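Local coordinates for protein mannose-specific lectin 3 chain 1 (Crocus vernus, PDB 3MEZ) that probably binds mannose and, as part of a heterotetrameric crocus lectin, probably weakly agglutinates trypsin-treated rabbit erythrocytes, at residues F41-T53 and I64-Y76. Numbering follows the deposited sequence.
Sequences FQSNTHGRGVDCT and IHSANSNTPVWVY. Unlike the reference sequence in segment 41-53: Asp-51 (reference Asn).
His-65 O accepts two hydrogen bonds. Thr-53 N donates to His-65 O at 3.1 Å, lying in the carbonyl plane, and a water donates a longer bond to His-65 O at 3.3 Å. The same water also meets Thr-53 OG1. His-65 N returns a nearly straight bond to Thr-53 O (2.9 Å, 169°), which makes Thr-53 and His-65 an antiparallel hydrogen-bonded pair. Further along, Ala-67 N donates to Val-50 O at 2.9 Å. With chi1 at -180°, Ser-66 swings its OG away from its own backbone N to where it accepts Val-50 N at 3.2 Å. Cys-52 lies between the Val-50 bonds and the Thr-53/His-65 pair. Its disulfide to Cys-30 joins the loops leading into strands 53-56 and 32-35, which belong to two of the three antiparallel sheets of the beta-prism II fold. Segment 41-53 leads from the edge strand of one into the other. Val-73 and Trp-74 form a classic beta bulge opposite Ile-64. Ser-43 CB sits over the Trp-74 indole, 3.5 Å from the centroid of the five-membered ring, in a CH-pi contact. Ser-43 OG donates to Thr-45 OG1, which also bonds Cys-30 O. The edge of Phe-41 meets the face of Tyr-76, planes at 74°. Tyr-76 also packs edge-to-face with Trp-109 of the chain 2 subunit.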
loop_
_atom_site.group_PDB
_atom_site.type_symbol
_atom_site.label_atom_id
_atom_site.label_comp_id
_atom_site.label_asym_id
_atom_site.label_seq_id
_atom_site.Cartn_x
_atom_site.Cartn_y
_atom_site.Cartn_z
ATOM N N PHE A 41 10.233 7.694 -24.647
ATOM C CA PHE A 41 9.979 6.742 -25.688
ATOM C C PHE A 41 9.275 7.500 -26.784
ATOM O O PHE A 41 8.506 8.365 -26.501
ATOM C CB PHE A 41 9.102 5.648 -25.125
ATOM C CG PHE A 41 8.643 4.641 -26.127
ATOM C CD1 PHE A 41 9.301 3.452 -26.265
ATOM C CD2 PHE A 41 7.556 4.879 -26.917
ATOM C CE1 PHE A 41 8.898 2.559 -27.177
ATOM C CE2 PHE A 41 7.166 3.966 -27.822
ATOM C CZ PHE A 41 7.837 2.809 -27.950
ATOM N N GLN A 42 9.578 7.174 -28.031
ATOM C CA GLN A 42 8.869 7.694 -29.184
ATOM C C GLN A 42 8.855 6.719 -30.344
ATOM O O GLN A 42 9.743 5.956 -30.489
ATOM C CB GLN A 42 9.385 9.052 -29.622
ATOM C CG GLN A 42 10.791 9.115 -30.072
ATOM C CD GLN A 42 11.210 10.519 -30.525
ATOM O OE1 GLN A 42 11.132 10.858 -31.698
ATOM N NE2 GLN A 42 11.672 11.316 -29.589
ATOM N N SER A 43 7.818 6.768 -31.144
ATOM C CA SER A 43 7.725 5.978 -32.346
ATOM C C SER A 43 8.755 6.380 -33.390
ATOM O O SER A 43 9.105 5.611 -34.258
ATOM C CB SER A 43 6.316 6.042 -32.934
ATOM O OG SER A 43 5.916 7.326 -33.220
ATOM N N ASN A 44 9.234 7.603 -33.281
ATOM C CA ASN A 44 10.006 8.246 -34.325
ATOM C C ASN A 44 9.314 8.360 -35.684
ATOM O O ASN A 44 9.885 8.078 -36.677
ATOM C CB ASN A 44 11.377 7.594 -34.457
ATOM C CG ASN A 44 12.443 8.545 -34.954
ATOM O OD1 ASN A 44 12.169 9.636 -35.426
ATOM N ND2 ASN A 44 13.670 8.117 -34.861
ATOM N N THR A 45 8.070 8.782 -35.696
ATOM C CA THR A 45 7.312 8.843 -36.927
ATOM C C THR A 45 6.975 10.259 -37.397
ATOM O O THR A 45 5.980 10.470 -38.024
ATOM C CB THR A 45 6.089 7.887 -36.919
ATOM O OG1 THR A 45 5.269 8.141 -35.802
ATOM C CG2 THR A 45 6.530 6.479 -36.858
ATOM N N HIS A 46 7.836 11.216 -37.067
ATOM C CA HIS A 46 7.577 12.598 -37.372
ATOM C C HIS A 46 7.474 12.754 -38.847
ATOM O O HIS A 46 8.289 12.268 -39.560
ATOM C CB HIS A 46 8.691 13.518 -36.855
ATOM C CG HIS A 46 8.654 14.885 -37.462
ATOM N ND1 HIS A 46 8.159 15.980 -36.799
ATOM C CD2 HIS A 46 9.018 15.327 -38.683
ATOM C CE1 HIS A 46 8.212 17.035 -37.585
ATOM N NE2 HIS A 46 8.727 16.665 -38.737
ATOM N N GLY A 47 6.413 13.388 -39.299
ATOM C CA GLY A 47 6.205 13.669 -40.694
ATOM C C GLY A 47 5.834 12.464 -41.530
ATOM O O GLY A 47 5.808 12.539 -42.730
ATOM N N ARG A 48 5.557 11.348 -40.897
ATOM C CA ARG A 48 5.282 10.136 -41.631
ATOM C C ARG A 48 3.827 10.053 -41.997
ATOM O O ARG A 48 3.392 9.117 -42.592
ATOM C CB ARG A 48 5.727 8.890 -40.863
ATOM C CG ARG A 48 7.228 8.720 -40.740
ATOM C CD ARG A 48 7.678 7.260 -40.825
ATOM N NE ARG A 48 9.039 7.036 -40.318
ATOM C CZ ARG A 48 9.474 5.955 -39.665
ATOM N NH1 ARG A 48 8.669 4.929 -39.404
ATOM N NH2 ARG A 48 10.741 5.893 -39.268
ATOM N N GLY A 49 3.062 11.022 -41.578
ATOM C CA GLY A 49 1.641 10.913 -41.741
ATOM C C GLY A 49 0.902 12.182 -41.483
ATOM O O GLY A 49 1.491 13.103 -41.019
ATOM N N VAL A 50 -0.394 12.198 -41.765
ATOM C CA VAL A 50 -1.260 13.310 -41.426
ATOM C C VAL A 50 -2.572 12.942 -40.693
ATOM O O VAL A 50 -3.192 11.953 -40.985
ATOM C CB VAL A 50 -1.545 14.177 -42.653
ATOM C CG1 VAL A 50 -2.328 13.435 -43.649
ATOM C CG2 VAL A 50 -2.288 15.365 -42.258
ATOM N N ASP A 51 -2.949 13.763 -39.728
ATOM C CA ASP A 51 -4.120 13.510 -38.924
ATOM C C ASP A 51 -4.023 12.129 -38.278
ATOM O O ASP A 51 -4.946 11.418 -38.230
ATOM C CB ASP A 51 -5.396 13.664 -39.721
ATOM C CG ASP A 51 -5.731 15.127 -40.005
ATOM O OD1 ASP A 51 -5.371 15.986 -39.215
ATOM O OD2 ASP A 51 -6.328 15.414 -41.029
ATOM N N CYS A 52 -2.845 11.799 -37.808
ATOM C CA CYS A 52 -2.585 10.489 -37.273
ATOM C C CYS A 52 -3.305 10.164 -35.957
ATOM O O CYS A 52 -3.520 11.022 -35.134
ATOM C CB CYS A 52 -1.087 10.253 -37.140
ATOM S SG CYS A 52 -0.078 10.381 -38.597
ATOM N N THR A 53 -3.612 8.885 -35.809
ATOM C CA THR A 53 -4.276 8.332 -34.672
ATOM C C THR A 53 -3.648 7.017 -34.225
ATOM O O THR A 53 -3.017 6.344 -34.969
ATOM C CB THR A 53 -5.748 8.070 -34.947
ATOM O OG1 THR A 53 -5.857 6.985 -35.840
ATOM C CG2 THR A 53 -6.442 9.277 -35.533
ATOM N N ILE A 64 -0.237 3.021 -35.312
ATOM C CA ILE A 64 -0.454 4.390 -35.759
ATOM C C ILE A 64 -0.988 4.365 -37.174
ATOM O O ILE A 64 -0.401 3.763 -38.028
ATOM C CB ILE A 64 0.832 5.259 -35.679
ATOM C CG1 ILE A 64 1.348 5.368 -34.250
ATOM C CG2 ILE A 64 0.596 6.593 -36.222
ATOM C CD1 ILE A 64 2.628 6.073 -34.129
ATOM N N HIS A 65 -2.120 5.012 -37.385
ATOM C CA HIS A 65 -2.790 5.099 -38.686
ATOM C C HIS A 65 -2.869 6.516 -39.184
ATOM O O HIS A 65 -3.100 7.408 -38.438
ATOM C CB HIS A 65 -4.194 4.569 -38.632
ATOM C CG HIS A 65 -4.291 3.090 -38.559
ATOM N ND1 HIS A 65 -4.397 2.413 -37.372
ATOM C CD2 HIS A 65 -4.324 2.156 -39.523
ATOM C CE1 HIS A 65 -4.487 1.127 -37.609
ATOM N NE2 HIS A 65 -4.447 0.946 -38.903
ATOM N N SER A 66 -2.702 6.682 -40.477
ATOM C CA SER A 66 -2.639 7.972 -41.108
ATOM C C SER A 66 -3.864 8.236 -41.934
ATOM O O SER A 66 -4.575 7.353 -42.274
ATOM C CB SER A 66 -1.418 8.060 -41.996
ATOM O OG SER A 66 -1.348 9.305 -42.601
ATOM N N ALA A 67 -4.114 9.492 -42.210
ATOM C CA ALA A 67 -5.290 9.909 -42.939
ATOM C C ALA A 67 -5.298 9.382 -44.355
ATOM O O ALA A 67 -6.298 9.005 -44.876
ATOM C CB ALA A 67 -5.401 11.392 -42.928
ATOM N N ASN A 68 -4.151 9.355 -44.979
ATOM C CA ASN A 68 -4.027 8.587 -46.171
ATOM C C ASN A 68 -3.535 7.256 -45.763
ATOM O O ASN A 68 -2.365 7.104 -45.725
ATOM C CB ASN A 68 -2.913 9.177 -46.972
ATOM C CG ASN A 68 -2.732 10.618 -46.697
ATOM O OD1 ASN A 68 -1.666 11.178 -46.901
ATOM N ND2 ASN A 68 -3.782 11.245 -46.231
ATOM N N SER A 69 -4.373 6.294 -45.429
ATOM C CA SER A 69 -3.777 5.200 -44.718
ATOM C C SER A 69 -2.903 4.603 -45.744
ATOM O O SER A 69 -1.936 5.264 -46.082
ATOM C CB SER A 69 -4.784 4.284 -44.093
ATOM O OG SER A 69 -5.160 4.821 -42.854
ATOM N N ASN A 70 -3.282 3.518 -46.395
ATOM C CA ASN A 70 -4.114 2.428 -45.915
ATOM C C ASN A 70 -3.519 1.535 -44.857
ATOM O O ASN A 70 -4.194 1.080 -43.989
ATOM C CB ASN A 70 -4.534 1.578 -47.090
ATOM C CG ASN A 70 -5.885 1.955 -47.608
ATOM O OD1 ASN A 70 -6.840 1.220 -47.436
ATOM N ND2 ASN A 70 -5.978 3.097 -48.237
ATOM N N THR A 71 -2.256 1.219 -44.997
ATOM C CA THR A 71 -1.560 0.472 -43.993
ATOM C C THR A 71 -1.026 1.371 -42.880
ATOM O O THR A 71 -0.727 2.517 -43.123
ATOM C CB THR A 71 -0.389 -0.245 -44.599
ATOM O OG1 THR A 71 0.309 -0.963 -43.573
ATOM C CG2 THR A 71 0.555 0.737 -45.230
ATOM N N PRO A 72 -0.851 0.818 -41.690
ATOM C CA PRO A 72 -0.427 1.599 -40.547
ATOM C C PRO A 72 0.931 2.217 -40.766
ATOM O O PRO A 72 1.735 1.703 -41.452
ATOM C CB PRO A 72 -0.342 0.571 -39.431
ATOM C CG PRO A 72 -1.124 -0.508 -39.846
ATOM C CD PRO A 72 -1.264 -0.514 -41.296
ATOM N N VAL A 73 1.115 3.379 -40.219
ATOM C CA VAL A 73 2.363 4.037 -40.184
ATOM C C VAL A 73 3.431 3.347 -39.341
ATOM O O VAL A 73 4.585 3.453 -39.630
ATOM C CB VAL A 73 2.145 5.468 -39.705
ATOM C CG1 VAL A 73 3.408 6.147 -39.592
ATOM C CG2 VAL A 73 1.285 6.157 -40.687
ATOM N N TRP A 74 3.027 2.740 -38.242
ATOM C CA TRP A 74 3.943 2.139 -37.299
ATOM C C TRP A 74 3.183 1.084 -36.530
ATOM O O TRP A 74 2.050 1.228 -36.276
ATOM C CB TRP A 74 4.490 3.252 -36.411
ATOM C CG TRP A 74 5.407 2.960 -35.275
ATOM C CD1 TRP A 74 6.742 2.830 -35.314
ATOM C CD2 TRP A 74 5.050 2.895 -33.921
ATOM N NE1 TRP A 74 7.237 2.636 -34.071
ATOM C CE2 TRP A 74 6.208 2.676 -33.194
ATOM C CE3 TRP A 74 3.844 2.985 -33.238
ATOM C CZ2 TRP A 74 6.197 2.535 -31.847
ATOM C CZ3 TRP A 74 3.849 2.822 -31.920
ATOM C CH2 TRP A 74 5.014 2.633 -31.228
ATOM N N VAL A 75 3.837 -0.006 -36.209
ATOM C CA VAL A 75 3.260 -1.055 -35.391
ATOM C C VAL A 75 4.237 -1.441 -34.328
ATOM O O VAL A 75 5.370 -1.578 -34.625
ATOM C CB VAL A 75 2.912 -2.276 -36.214
ATOM C CG1 VAL A 75 2.500 -3.350 -35.322
ATOM C CG2 VAL A 75 1.826 -1.949 -37.189
ATOM N N TYR A 76 3.802 -1.556 -33.090
ATOM C CA TYR A 76 4.719 -1.843 -32.007
ATOM C C TYR A 76 4.115 -2.712 -30.893
ATOM O O TYR A 76 3.055 -2.469 -30.454
ATOM C CB TYR A 76 5.304 -0.546 -31.443
ATOM C CG TYR A 76 6.534 -0.734 -30.612
ATOM C CD1 TYR A 76 6.445 -1.027 -29.282
ATOM C CD2 TYR A 76 7.781 -0.641 -31.166
ATOM C CE1 TYR A 76 7.544 -1.209 -28.538
ATOM C CE2 TYR A 76 8.876 -0.844 -30.434
ATOM C CZ TYR A 76 8.757 -1.122 -29.119
ATOM O OH TYR A 76 9.844 -1.320 -28.372
HETATM O O HOH W 1 -6.259 8.186 -38.831
#